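Local coordinates for glycoprotein (Chandipura virus, PDB 5MDM) that probably attaches the virus to host receptors and, in the acidic endosome, changes conformation as a class III fusion protein to merge the viral and endosomal membranes, at residues G233-L238 and T260-T265; S181-T186 and S206-H211; T10-K15 and A329-V334; T21-M26 and L317-I322; T67-W72 and A117-S122. One frame throughout, in Å; residues are numbered along the deposited sequence.

Contact 1: residues G233-L238 and T260-T265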
# COMPACT_ATOMS: atom_id res chain seq x y z
N GLY A 233 10.06 18.05 1.12
CA GLY A 233 9.68 17.86 2.50
C GLY A 233 10.50 16.82 3.23
O GLY A 233 10.26 16.56 4.41
N GLU A 234 11.46 16.23 2.54
CA GLU A 234 12.36 15.27 3.16
C GLU A 234 13.56 15.99 3.81
O GLU A 234 13.87 17.13 3.47
CB GLU A 234 12.81 14.22 2.15
CG GLU A 234 11.65 13.45 1.56
CD GLU A 234 12.10 12.26 0.75
OE1 GLU A 234 13.31 12.14 0.51
OE2 GLU A 234 11.24 11.45 0.35
N TRP A 235 14.22 15.31 4.73
CA TRP A 235 15.20 15.98 5.58
C TRP A 235 16.51 15.20 5.66
O TRP A 235 16.52 13.98 5.81
CB TRP A 235 14.59 16.16 6.98
CG TRP A 235 15.44 16.86 7.99
CD1 TRP A 235 15.39 18.18 8.34
CD2 TRP A 235 16.44 16.27 8.83
NE1 TRP A 235 16.31 18.45 9.32
CE2 TRP A 235 16.96 17.29 9.64
CE3 TRP A 235 16.95 14.97 8.96
CZ2 TRP A 235 17.97 17.06 10.58
CZ3 TRP A 235 17.95 14.75 9.89
CH2 TRP A 235 18.45 15.79 10.69
N VAL A 236 17.63 15.90 5.55
CA VAL A 236 18.91 15.25 5.81
C VAL A 236 19.65 16.05 6.85
O VAL A 236 19.43 17.25 6.98
CB VAL A 236 19.77 15.08 4.54
CG1 VAL A 236 19.03 14.26 3.49
CG2 VAL A 236 20.19 16.43 3.98
N SER A 237 20.52 15.40 7.61
CA SER A 237 21.24 16.07 8.68
C SER A 237 22.45 16.81 8.14
O SER A 237 23.10 16.35 7.20
CB SER A 237 21.67 15.05 9.73
OG SER A 237 22.54 14.09 9.17
N LEU A 238 22.74 17.97 8.73
CA LEU A 238 23.89 18.78 8.33
C LEU A 238 24.37 19.60 9.52
O LEU A 238 23.62 20.44 10.03
CB LEU A 238 23.48 19.71 7.20
CG LEU A 238 24.46 20.81 6.79
CD1 LEU A 238 25.77 20.20 6.34
CD2 LEU A 238 23.85 21.64 5.68
N THR A 260 6.92 23.90 10.44
CA THR A 260 7.30 23.12 9.27
C THR A 260 7.45 21.66 9.67
O THR A 260 8.12 21.36 10.65
CB THR A 260 8.63 23.61 8.66
OG1 THR A 260 8.48 24.95 8.19
CG2 THR A 260 9.04 22.72 7.51
N GLU A 261 6.83 20.76 8.92
CA GLU A 261 6.97 19.34 9.20
C GLU A 261 7.94 18.65 8.22
O GLU A 261 8.33 19.22 7.21
CB GLU A 261 5.60 18.65 9.23
CG GLU A 261 4.87 18.79 10.57
CD GLU A 261 3.45 18.26 10.53
OE1 GLU A 261 2.91 18.05 9.42
OE2 GLU A 261 2.86 18.06 11.62
N VAL A 262 8.32 17.42 8.55
CA VAL A 262 9.30 16.67 7.79
C VAL A 262 8.78 15.26 7.53
O VAL A 262 8.20 14.64 8.42
CB VAL A 262 10.65 16.62 8.57
CG1 VAL A 262 11.38 15.31 8.33
CG2 VAL A 262 11.51 17.81 8.22
N ARG A 263 8.98 14.76 6.31
CA ARG A 263 8.55 13.40 5.98
C ARG A 263 9.71 12.41 5.91
O ARG A 263 10.86 12.78 5.66
CB ARG A 263 7.76 13.39 4.67
CG ARG A 263 8.45 14.07 3.52
CD ARG A 263 7.60 14.04 2.26
NE ARG A 263 7.69 12.75 1.57
CZ ARG A 263 7.84 12.63 0.26
NH1 ARG A 263 7.91 13.70 -0.51
NH2 ARG A 263 7.91 11.42 -0.29
N SER A 264 9.40 11.14 6.16
CA SER A 264 10.37 10.07 6.01
C SER A 264 10.84 10.00 4.57
O SER A 264 10.09 10.30 3.64
CB SER A 264 9.77 8.72 6.42
OG SER A 264 9.70 8.62 7.83
N THR A 265 12.10 9.61 4.39
CA THR A 265 12.68 9.50 3.07
C THR A 265 12.02 8.33 2.34
O THR A 265 12.26 7.16 2.66
CB THR A 265 14.20 9.35 3.13
OG1 THR A 265 14.77 10.58 3.57
CG2 THR A 265 14.76 9.02 1.76
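Arg-263 N donates to Gly-233 O at 2.9 Å, the one hydrogen bond between the two segments. The bond ties the residues leading into strand 235-237, in a three-stranded antiparallel sheet of what corresponds to the pleckstrin homology domain of vesiculovirus G, to the loop that runs into helix 270-295. Val-262 CA also approaches Gly-233 O as a CA-H...O contact of 3.5 Å. On the packed side, Trp-235 CG lies anti to the backbone N (chi1 -179°), and Val-262 sits near the root of the side chain. There Val-262 CG1 reaches Trp-235 CB at 3.6 Å, while CG2 comes obliquely to the indole near CD1. The indole is held from beyond the contact by Trp-235 NE1 bonding to Leu-220 O.

Toward solvent lie the exposed Glu-261 and the partly exposed Arg-263, and the hold is looser. The chain of Arg-263 bends at chi3, and one face of its guanidinium lies against OE2 of Glu-234, itself buried. Because Glu-234 OE2, 3.4 Å from Arg-263 NH2, lies above the guanidinium plane with no N-H aimed at it, the salt bridge rests on charge; the two planes are 79° apart. Directional partners lie outside: Leu-266 N for Glu-234 OE2 and Asn-232 O for Arg-263 NH1. The extended Glu-234 chain crosses the buried Thr-265 at about a right angle, OE1 lying 3.7 Å from Thr-265 CG2.

Contact 2: residues S181-T186 and S206-H211. With SO4 (sulfate ion), chain G.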
# COMPACT_ATOMS: atom_id res chain seq x y z
N SER A 181 13.63 6.39 13.05
CA SER A 181 14.88 5.72 12.72
C SER A 181 15.60 6.42 11.58
O SER A 181 14.95 7.00 10.70
CB SER A 181 14.63 4.26 12.36
OG SER A 181 13.99 3.59 13.43
N PHE A 182 16.92 6.38 11.59
CA PHE A 182 17.71 7.06 10.57
C PHE A 182 18.61 6.11 9.80
O PHE A 182 18.69 4.92 10.11
CB PHE A 182 18.54 8.18 11.19
CG PHE A 182 17.73 9.35 11.62
CD1 PHE A 182 16.98 9.30 12.78
CD2 PHE A 182 17.71 10.51 10.87
CE1 PHE A 182 16.23 10.39 13.19
CE2 PHE A 182 16.96 11.60 11.26
CZ PHE A 182 16.22 11.54 12.43
N THR A 183 19.28 6.64 8.79
CA THR A 183 20.33 5.91 8.10
C THR A 183 21.42 6.86 7.62
O THR A 183 21.14 7.99 7.22
CB THR A 183 19.80 5.10 6.91
OG1 THR A 183 20.86 4.29 6.38
CG2 THR A 183 19.30 6.01 5.80
N PRO A 184 22.67 6.40 7.67
CA PRO A 184 23.77 7.19 7.13
C PRO A 184 23.61 7.35 5.62
O PRO A 184 23.03 6.50 4.94
CB PRO A 184 25.02 6.37 7.48
CG PRO A 184 24.52 5.00 7.74
CD PRO A 184 23.14 5.16 8.30
N LEU A 185 24.14 8.44 5.10
CA LEU A 185 23.84 8.84 3.74
C LEU A 185 24.90 9.82 3.30
O LEU A 185 25.20 10.78 4.00
CB LEU A 185 22.47 9.53 3.74
CG LEU A 185 21.88 9.97 2.41
CD1 LEU A 185 21.59 8.75 1.57
CD2 LEU A 185 20.61 10.76 2.66
N THR A 186 25.51 9.58 2.15
CA THR A 186 26.36 10.59 1.56
C THR A 186 25.47 11.55 0.79
O THR A 186 24.72 11.15 -0.12
CB THR A 186 27.40 9.99 0.61
OG1 THR A 186 28.32 9.19 1.36
CG2 THR A 186 28.18 11.09 -0.09
N SER A 206 21.45 12.67 -3.51
CA SER A 206 21.80 11.54 -2.67
C SER A 206 21.21 10.31 -3.31
O SER A 206 20.51 10.41 -4.31
CB SER A 206 21.25 11.72 -1.26
OG SER A 206 19.93 11.25 -1.17
N LYS A 207 21.48 9.13 -2.75
CA LYS A 207 20.96 7.91 -3.35
C LYS A 207 19.44 7.88 -3.24
O LYS A 207 18.77 7.07 -3.88
CB LYS A 207 21.60 6.66 -2.71
CG LYS A 207 21.07 6.26 -1.34
CD LYS A 207 22.21 5.83 -0.44
CE LYS A 207 21.86 4.63 0.42
NZ LYS A 207 22.40 3.36 -0.17
N TYR A 208 18.91 8.79 -2.43
CA TYR A 208 17.49 8.85 -2.13
C TYR A 208 16.86 10.16 -2.62
O TYR A 208 15.64 10.31 -2.61
CB TYR A 208 17.29 8.77 -0.63
CG TYR A 208 17.67 7.46 -0.02
CD1 TYR A 208 17.34 6.26 -0.64
CD2 TYR A 208 18.36 7.41 1.18
CE1 TYR A 208 17.69 5.05 -0.07
CE2 TYR A 208 18.70 6.21 1.75
CZ TYR A 208 18.37 5.03 1.12
OH TYR A 208 18.72 3.83 1.68
N HIS A 209 17.70 11.10 -3.01
CA HIS A 209 17.23 12.43 -3.35
C HIS A 209 17.72 12.89 -4.71
O HIS A 209 18.92 13.07 -4.93
CB HIS A 209 17.66 13.42 -2.27
CG HIS A 209 17.22 13.02 -0.90
ND1 HIS A 209 18.03 12.32 -0.04
CD2 HIS A 209 16.05 13.21 -0.25
CE1 HIS A 209 17.39 12.10 1.09
NE2 HIS A 209 16.18 12.62 0.99
N SER A 210 16.78 13.10 -5.62
CA SER A 210 17.12 13.45 -6.99
C SER A 210 17.05 14.95 -7.21
O SER A 210 15.98 15.54 -7.08
CB SER A 210 16.18 12.74 -7.97
OG SER A 210 16.29 13.30 -9.26
N HIS A 211 18.19 15.54 -7.55
CA HIS A 211 18.31 16.94 -7.94
C HIS A 211 17.42 17.86 -7.11
O HIS A 211 16.37 18.31 -7.56
CB HIS A 211 18.02 17.12 -9.43
CG HIS A 211 18.33 18.49 -9.95
ND1 HIS A 211 19.56 18.83 -10.48
CD2 HIS A 211 17.58 19.62 -10.00
CE1 HIS A 211 19.55 20.10 -10.84
NE2 HIS A 211 18.36 20.60 -10.56
S SO4 G . 25.84 6.15 0.18
O1 SO4 G . 25.26 6.87 1.31
O2 SO4 G . 25.24 6.61 -1.07
O3 SO4 G . 27.28 6.41 0.10
O4 SO4 G . 25.58 4.73 0.36
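Leu-185 carries this contact, its two methyls dividing between the residues of the loop opposite. CG lies anti to the backbone N (chi1 -176°), and from it both methyls meet 206-211. Leu-185 CD1 meets the ring of Tyr-208 obliquely, 3.5 Å from CD2. The same methyl lies against the aliphatic chain of Lys-207, 3.6 Å from CD. Leu-185 CD2 instead comes up at the edge of the His-209 imidazole, near the ring plane and 3.8 Å from CE1. Two residues earlier on strand 180-192, Thr-183 CG2 adds a more distant touch on Tyr-208 CE2. No hydrogen bond joins the two segments.

The next shell shapes the loop that receives the leucine. A backbone bond from Ser-206 N to His-209 O, at 2.9 Å, draws the ends of the turn together. Ser-206 OG accepts from Tyr-208 N, an ST turn, although the place of that nitrogen is uncertain. Lys-207 CG lies over the centre of one face of the Tyr-208 ring, 3.6 Å above it. At the exposed end a sulfate ion, probably from the crystallisation liquor, accepts from Thr-186 N on its O1 at 2.8 Å, and more distantly from Thr-186 OG1 on its O3.

Beyond this, Phe-230 meets His-209 edge-to-face, and Val-236 of strand 235-237 packs on both Leu-185 and His-209. In the four-stranded antiparallel sheet, strand 180-192 lies between strands 36-49 and 202-205, and residues 206-211 form the connection from 202-205 to 212-213.

Contact 3: residues T10-K15 and A329-V334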
# COMPACT_ATOMS: atom_id res chain seq x y z
N THR A 10 12.24 26.85 -25.30
CA THR A 10 11.06 26.47 -26.07
C THR A 10 11.44 26.14 -27.50
O THR A 10 10.64 25.60 -28.26
CB THR A 10 10.03 27.61 -26.07
OG1 THR A 10 10.53 28.72 -26.83
CG2 THR A 10 9.74 28.07 -24.66
N LYS A 11 12.68 26.47 -27.86
CA LYS A 11 13.23 26.16 -29.17
C LYS A 11 14.65 25.64 -29.01
O LYS A 11 15.40 26.11 -28.16
CB LYS A 11 13.23 27.40 -30.08
CG LYS A 11 11.85 27.96 -30.40
CD LYS A 11 11.96 29.21 -31.27
CE LYS A 11 12.60 28.89 -32.62
NZ LYS A 11 12.64 30.08 -33.54
N LEU A 12 15.01 24.66 -29.83
CA LEU A 12 16.36 24.11 -29.81
C LEU A 12 16.94 24.07 -31.22
O LEU A 12 16.21 24.00 -32.21
CB LEU A 12 16.37 22.71 -29.20
CG LEU A 12 15.99 22.60 -27.72
CD1 LEU A 12 15.97 21.14 -27.29
CD2 LEU A 12 16.95 23.40 -26.86
N ASP A 13 18.27 24.11 -31.31
CA ASP A 13 18.94 23.97 -32.59
C ASP A 13 19.09 22.48 -32.93
O ASP A 13 19.93 21.78 -32.35
CB ASP A 13 20.31 24.65 -32.55
CG ASP A 13 20.99 24.67 -33.91
OD1 ASP A 13 20.28 24.79 -34.93
OD2 ASP A 13 22.23 24.55 -33.95
N TRP A 14 18.27 22.01 -33.87
CA TRP A 14 18.26 20.60 -34.24
C TRP A 14 19.25 20.27 -35.35
O TRP A 14 19.49 21.07 -36.26
CB TRP A 14 16.85 20.16 -34.65
CG TRP A 14 15.83 20.28 -33.56
CD1 TRP A 14 15.00 21.34 -33.34
CD2 TRP A 14 15.53 19.32 -32.54
NE1 TRP A 14 14.20 21.09 -32.25
CE2 TRP A 14 14.51 19.86 -31.74
CE3 TRP A 14 16.03 18.05 -32.23
CZ2 TRP A 14 13.98 19.17 -30.65
CZ3 TRP A 14 15.51 17.37 -31.14
CH2 TRP A 14 14.49 17.93 -30.37
N LYS A 15 19.84 19.08 -35.26
CA LYS A 15 20.74 18.56 -36.28
C LYS A 15 20.42 17.09 -36.48
O LYS A 15 20.02 16.41 -35.53
CB LYS A 15 22.20 18.73 -35.86
CG LYS A 15 22.65 20.17 -35.70
CD LYS A 15 23.71 20.30 -34.61
CE LYS A 15 24.89 19.37 -34.85
NZ LYS A 15 25.87 19.41 -33.72
N ALA A 329 19.21 17.31 -30.43
CA ALA A 329 19.57 18.68 -30.09
C ALA A 329 20.16 18.74 -28.69
O ALA A 329 19.64 18.12 -27.76
CB ALA A 329 18.37 19.60 -30.20
N HIS A 330 21.26 19.47 -28.53
CA HIS A 330 21.81 19.73 -27.21
C HIS A 330 20.82 20.57 -26.42
O HIS A 330 20.14 21.43 -26.98
CB HIS A 330 23.16 20.45 -27.30
CG HIS A 330 24.32 19.54 -27.49
ND1 HIS A 330 24.71 19.08 -28.73
CD2 HIS A 330 25.18 18.99 -26.59
CE1 HIS A 330 25.76 18.29 -28.59
NE2 HIS A 330 26.07 18.22 -27.30
N THR A 331 20.72 20.31 -25.12
CA THR A 331 19.84 21.09 -24.27
C THR A 331 20.16 20.83 -22.81
O THR A 331 20.95 19.95 -22.50
CB THR A 331 18.36 20.74 -24.50
OG1 THR A 331 17.53 21.66 -23.79
CG2 THR A 331 18.06 19.32 -24.03
N ARG A 332 19.57 21.62 -21.92
CA ARG A 332 19.66 21.33 -20.50
C ARG A 332 18.26 21.05 -19.99
O ARG A 332 17.41 21.93 -19.96
CB ARG A 332 20.31 22.49 -19.73
CG ARG A 332 20.32 22.31 -18.21
CD ARG A 332 21.51 23.01 -17.54
NE ARG A 332 21.56 24.44 -17.82
CZ ARG A 332 22.38 25.00 -18.70
NH1 ARG A 332 23.23 24.25 -19.40
NH2 ARG A 332 22.36 26.32 -18.89
N TYR A 333 18.03 19.80 -19.61
CA TYR A 333 16.75 19.43 -19.03
C TYR A 333 16.60 20.09 -17.66
O TYR A 333 17.57 20.19 -16.90
CB TYR A 333 16.65 17.91 -18.88
CG TYR A 333 16.48 17.16 -20.18
CD1 TYR A 333 15.22 16.74 -20.60
CD2 TYR A 333 17.57 16.86 -20.98
CE1 TYR A 333 15.06 16.04 -21.78
CE2 TYR A 333 17.41 16.16 -22.16
CZ TYR A 333 16.16 15.76 -22.56
OH TYR A 333 16.00 15.06 -23.73
N VAL A 334 15.40 20.54 -17.37
CA VAL A 334 15.09 21.09 -16.06
C VAL A 334 13.76 20.52 -15.59
O VAL A 334 12.98 20.01 -16.39
CB VAL A 334 14.99 22.62 -16.10
CG1 VAL A 334 16.30 23.22 -16.56
CG2 VAL A 334 13.85 23.03 -17.01
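Trp-14 carries CG anti to its carbonyl carbon and beside the backbone N (chi1 -62°), and its indole meets the methyl of Ala-329; Leu-12 CG takes the same position (chi1 -65°), on the side of Thr-331. Trp-14 leaves its backbone facing away from strand 325-338, yet its ring comes back to receive the Ala-329 methyl over a face. Ala-329 CB lies 3.7 Å from the centroid of the six-membered ring and 21° off the ring normal, which makes this a CH-pi contact, closest to CE3. On the same face of the indole, toward the rim, sits Leu-12 CB, itself 3.8 Å from Ala-329 CB. The backbone shares in the enclosure, with Asp-13 O 3.4 Å from the methyl.

Strand 325-338 is the long member of an antiparallel sheet in the beta-rich lateral domain of this class III glycoprotein, built from the N-terminal residues and a much later part of the chain. Residues 10-14 run toward short strand 15-16, where backbone pairing with Phe-328 begins; between 10-15 and 329-334 there is no hydrogen bond.

Farther along, Leu-12 crosses Thr-331 at about a right angle. Its CD1 lies 3.7 Å from Thr-331 CB, while CD2 approaches Thr-331 OG1 at 3.6 Å. Leu-12 N bonds to Gln-363 OE1, and Phe-365 meets the Trp-14 ring edge-to-face. At the exposed margin Lys-15 NZ and His-330 ND1 remain 5.1 Å apart.

Contact 4: residues T21-M26 and L317-I322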
# COMPACT_ATOMS: atom_id res chain seq x y z
N THR A 21 25.25 7.24 -31.81
CA THR A 21 25.73 6.89 -30.47
C THR A 21 24.61 6.99 -29.43
O THR A 21 23.80 7.91 -29.45
CB THR A 21 26.92 7.76 -30.02
OG1 THR A 21 26.60 9.14 -30.18
CG2 THR A 21 28.17 7.43 -30.84
N ARG A 22 24.59 6.01 -28.53
CA ARG A 22 23.51 5.87 -27.57
C ARG A 22 23.91 6.42 -26.21
O ARG A 22 24.95 6.06 -25.66
CB ARG A 22 23.11 4.40 -27.45
CG ARG A 22 22.69 3.78 -28.77
CD ARG A 22 23.22 2.38 -28.94
NE ARG A 22 22.21 1.36 -28.71
CZ ARG A 22 21.71 0.57 -29.66
NH1 ARG A 22 22.13 0.69 -30.91
NH2 ARG A 22 20.79 -0.34 -29.37
N TYR A 23 23.08 7.31 -25.68
CA TYR A 23 23.28 7.83 -24.33
C TYR A 23 22.17 7.31 -23.43
O TYR A 23 21.26 8.05 -23.07
CB TYR A 23 23.31 9.35 -24.33
CG TYR A 23 24.49 9.95 -25.05
CD1 TYR A 23 25.68 10.20 -24.38
CD2 TYR A 23 24.43 10.26 -26.41
CE1 TYR A 23 26.78 10.74 -25.04
CE2 TYR A 23 25.51 10.80 -27.08
CZ TYR A 23 26.68 11.04 -26.39
OH TYR A 23 27.77 11.58 -27.04
N CYS A 24 22.24 6.03 -23.07
CA CYS A 24 21.19 5.39 -22.28
C CYS A 24 21.62 5.10 -20.85
O CYS A 24 22.65 4.47 -20.62
CB CYS A 24 20.75 4.09 -22.95
SG CYS A 24 19.82 4.34 -24.45
N PRO A 25 20.82 5.55 -19.89
CA PRO A 25 19.65 6.39 -20.14
C PRO A 25 20.09 7.84 -20.19
O PRO A 25 21.18 8.14 -19.71
CB PRO A 25 18.79 6.14 -18.91
CG PRO A 25 19.80 5.92 -17.82
CD PRO A 25 20.97 5.23 -18.46
N MET A 26 19.27 8.72 -20.75
CA MET A 26 19.68 10.11 -20.88
C MET A 26 19.77 10.79 -19.52
O MET A 26 18.87 10.67 -18.69
CB MET A 26 18.74 10.88 -21.82
CG MET A 26 19.21 12.30 -22.13
SD MET A 26 20.81 12.35 -22.96
CE MET A 26 20.40 11.55 -24.52
N LEU A 317 20.59 15.55 -24.26
CA LEU A 317 20.13 15.67 -25.63
C LEU A 317 18.64 15.38 -25.71
O LEU A 317 18.11 14.59 -24.94
CB LEU A 317 20.89 14.69 -26.53
CG LEU A 317 22.41 14.80 -26.54
CD1 LEU A 317 23.00 13.78 -27.51
CD2 LEU A 317 22.84 16.20 -26.92
N ALA A 318 17.97 16.02 -26.66
CA ALA A 318 16.59 15.70 -26.95
C ALA A 318 16.52 15.14 -28.36
O ALA A 318 17.43 15.37 -29.17
CB ALA A 318 15.72 16.93 -26.81
N TYR A 319 15.46 14.41 -28.66
CA TYR A 319 15.31 13.77 -29.96
C TYR A 319 13.92 14.03 -30.54
O TYR A 319 12.94 14.13 -29.80
CB TYR A 319 15.56 12.26 -29.85
CG TYR A 319 16.98 11.90 -29.45
CD1 TYR A 319 17.95 11.68 -30.41
CD2 TYR A 319 17.34 11.79 -28.12
CE1 TYR A 319 19.25 11.36 -30.06
CE2 TYR A 319 18.64 11.47 -27.75
CZ TYR A 319 19.59 11.25 -28.73
OH TYR A 319 20.88 10.93 -28.38
N THR A 320 13.84 14.13 -31.86
CA THR A 320 12.56 14.29 -32.53
C THR A 320 12.65 13.78 -33.97
O THR A 320 13.70 13.35 -34.41
CB THR A 320 12.07 15.75 -32.51
OG1 THR A 320 10.70 15.81 -32.93
CG2 THR A 320 12.92 16.62 -33.43
N VAL A 321 11.53 13.83 -34.68
CA VAL A 321 11.50 13.40 -36.08
C VAL A 321 11.08 14.54 -37.00
O VAL A 321 9.89 14.83 -37.15
CB VAL A 321 10.58 12.18 -36.29
CG1 VAL A 321 10.65 11.71 -37.72
CG2 VAL A 321 10.98 11.05 -35.35
N ILE A 322 12.06 15.18 -37.62
CA ILE A 322 11.80 16.28 -38.54
C ILE A 322 11.77 15.77 -39.97
O ILE A 322 12.78 15.29 -40.49
CB ILE A 322 12.88 17.37 -38.43
CG1 ILE A 322 13.16 17.70 -36.96
CG2 ILE A 322 12.47 18.62 -39.18
CD1 ILE A 322 14.30 18.67 -36.76
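Thr-21 begins the approach to Tyr-319 at a distance, its O 4.3 Å from the phenol OH. The contact sets the irregular chain 21-26, which follows short strand 15-16, against strand 316-322 of the antiparallel sheet in the lateral domain. Arg-22 turns away to helix 270-295, where it forms a salt bridge with Asp-292. Tyr-23 points back to the strand and crosses Tyr-319 at about a right angle. The Tyr-319 OH lies at the edge of the Tyr-23 ring, 4.1 Å from CD2. Leu-317 CD1 comes to the same ring obliquely, 3.9 Å from CE2, and Trp-30 meets it edge-to-face. The next residue, Cys-24, is joined by a disulfide to Cys-287 of helix 270-295, and a cis peptide leads into Pro-25.

Met-26 then returns to the strand, its side chain bent at chi2 (61°) and chi3 (65°). Its sulfur accepts a weak hydrogen bond, Leu-317 N to Met-26 SD, of 3.5 Å. The terminal methyl lies 3.8 Å from Leu-317 CB and also reaches the edge of the Tyr-319 ring, in its plane, where Met-26 CE is 3.7 Å from Tyr-319 CE2.

Contact 5: residues T67-W72 and A117-S122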
# COMPACT_ATOMS: atom_id res chain seq x y z
N THR A 67 -3.05 -2.20 59.63
CA THR A 67 -3.07 -1.49 60.90
C THR A 67 -3.72 -2.31 62.01
O THR A 67 -4.83 -2.81 61.85
CB THR A 67 -3.81 -0.14 60.78
OG1 THR A 67 -3.26 0.63 59.71
CG2 THR A 67 -3.70 0.65 62.08
N CYS A 68 -3.00 -2.44 63.13
CA CYS A 68 -3.51 -3.16 64.29
C CYS A 68 -3.90 -2.19 65.40
O CYS A 68 -3.07 -1.42 65.89
CB CYS A 68 -2.46 -4.14 64.81
SG CYS A 68 -2.96 -5.09 66.27
N ASP A 69 -5.17 -2.22 65.79
CA ASP A 69 -5.65 -1.37 66.87
C ASP A 69 -5.90 -2.16 68.15
O ASP A 69 -6.80 -3.00 68.21
CB ASP A 69 -6.92 -0.63 66.45
CG ASP A 69 -7.45 0.29 67.54
OD1 ASP A 69 -8.32 -0.15 68.31
OD2 ASP A 69 -6.98 1.45 67.62
N PHE A 70 -5.09 -1.89 69.17
CA PHE A 70 -5.24 -2.54 70.46
C PHE A 70 -5.33 -1.48 71.55
O PHE A 70 -4.32 -0.93 71.97
CB PHE A 70 -4.07 -3.48 70.73
CG PHE A 70 -4.48 -4.82 71.28
CD1 PHE A 70 -4.21 -5.98 70.58
CD2 PHE A 70 -5.14 -4.91 72.50
CE1 PHE A 70 -4.58 -7.21 71.09
CE2 PHE A 70 -5.51 -6.14 73.01
CZ PHE A 70 -5.24 -7.29 72.30
N ARG A 71 -6.55 -1.19 72.00
CA ARG A 71 -6.78 -0.15 73.00
C ARG A 71 -6.87 -0.73 74.41
O ARG A 71 -6.06 -1.58 74.80
CB ARG A 71 -8.04 0.65 72.67
CG ARG A 71 -7.97 1.37 71.33
CD ARG A 71 -9.23 2.19 71.08
NE ARG A 71 -9.17 2.89 69.80
CZ ARG A 71 -10.13 3.69 69.34
NH1 ARG A 71 -11.23 3.88 70.05
NH2 ARG A 71 -9.98 4.28 68.16
N TRP A 72 -7.85 -0.26 75.18
CA TRP A 72 -8.06 -0.71 76.55
C TRP A 72 -8.30 -2.22 76.62
O TRP A 72 -7.67 -2.93 77.40
CB TRP A 72 -9.24 0.02 77.19
CG TRP A 72 -8.97 1.47 77.50
CD1 TRP A 72 -8.57 1.99 78.70
CD2 TRP A 72 -9.09 2.58 76.60
NE1 TRP A 72 -8.43 3.36 78.59
CE2 TRP A 72 -8.74 3.74 77.32
CE3 TRP A 72 -9.46 2.70 75.25
CZ2 TRP A 72 -8.75 5.01 76.74
CZ3 TRP A 72 -9.46 3.97 74.68
CH2 TRP A 72 -9.11 5.10 75.42
N ALA A 117 -2.31 -1.02 73.91
CA ALA A 117 -2.46 0.38 74.28
C ALA A 117 -1.80 1.32 73.27
O ALA A 117 -1.42 2.45 73.61
CB ALA A 117 -1.94 0.64 75.69
N SER A 118 -1.66 0.85 72.04
CA SER A 118 -1.02 1.63 70.98
C SER A 118 -1.41 1.07 69.62
O SER A 118 -1.24 -0.11 69.35
CB SER A 118 0.50 1.60 71.13
OG SER A 118 1.01 0.31 70.85
N VAL A 119 -1.93 1.94 68.76
CA VAL A 119 -2.31 1.54 67.41
C VAL A 119 -1.15 1.77 66.42
O VAL A 119 -0.93 2.87 65.92
CB VAL A 119 -3.61 2.25 66.94
CG1 VAL A 119 -3.57 3.75 67.23
CG2 VAL A 119 -3.90 1.96 65.47
N THR A 120 -0.40 0.70 66.17
CA THR A 120 0.74 0.76 65.26
C THR A 120 0.45 -0.06 64.01
O THR A 120 -0.29 -1.04 64.06
CB THR A 120 2.03 0.23 65.92
OG1 THR A 120 1.84 -1.14 66.30
CG2 THR A 120 2.38 1.06 67.15
N ASP A 121 1.03 0.35 62.89
CA ASP A 121 0.79 -0.33 61.62
C ASP A 121 2.07 -0.74 60.90
O ASP A 121 3.13 -0.14 61.10
CB ASP A 121 -0.09 0.52 60.71
CG ASP A 121 0.43 1.94 60.55
OD1 ASP A 121 -0.39 2.84 60.26
OD2 ASP A 121 1.65 2.14 60.70
N SER A 122 1.96 -1.77 60.06
CA SER A 122 3.06 -2.21 59.23
C SER A 122 2.70 -1.99 57.77
O SER A 122 1.53 -2.08 57.39
CB SER A 122 3.38 -3.69 59.49
OG SER A 122 2.23 -4.50 59.33
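Thr-67 and Asp-121 form an antiparallel non-hydrogen-bonded pair, their CA atoms 4.1 Å apart. The short strand pieces 67-69 and 120-122 run at 156° to each other, with axes 4.8 Å apart at closest. Cys-68 N donates to Thr-120 O at 3.2 Å, and in the other direction Cys-68 O receives Val-119 CA as a CA-H...O contact of 3.4 Å. Past this point the ladder loses its regularity. Phe-70 O still takes a weak hydrogen bond from Ser-118 N at 3.2 Å.

Here strand 56-69 of the fusion domain runs out into one loop and strand 120-131 begins after another; as in other class III fusion proteins, the two loops probably form the membrane-interacting tip. The disulfide between Cys-68 and Cys-114 ties the end of strand 56-69 to the loop before strand 120-131, and the rings of Phe-70 and Tyr-116 meet.

On the face bearing Thr-67 and Asp-121, those two side chains lie side by side and point the same way. Thr-67 CG2 also touches Val-119 CG2, at 3.6 Å. Asp-69 reaches across obliquely, OD2 lying 3.5 Å from Val-119 CB. From the same segment as Asp-69, Arg-71 NE makes a weak hydrogen bond, part of a salt bridge, to Asp-69 OD2 at 3.4 Å.

Contacts 1 and 2 lie near the middle of the elongated chain and touch each other, through Trp-235 on Phe-182 and Thr-265 on Tyr-208. Contacts 3 and 4 also touch: their strands 325-338 and 316-322 are neighbours in one sheet, joined by the bond between Ala-329 O and Ala-318 N. Contact 5 is remote, its centre about 99 Å from those of contacts 3 and 4. The chemistry follows place. Contact 4 is buried and mainly apolar, with a weak hydrogen bond to a methionine sulfur; contacts 2 and 3, partly buried, rely on methyls and rings without hydrogen bonds between their segments. Contact 1 adds a backbone bond and a salt bridge, whereas contact 5, at the surface, depends chiefly on backbone pairing.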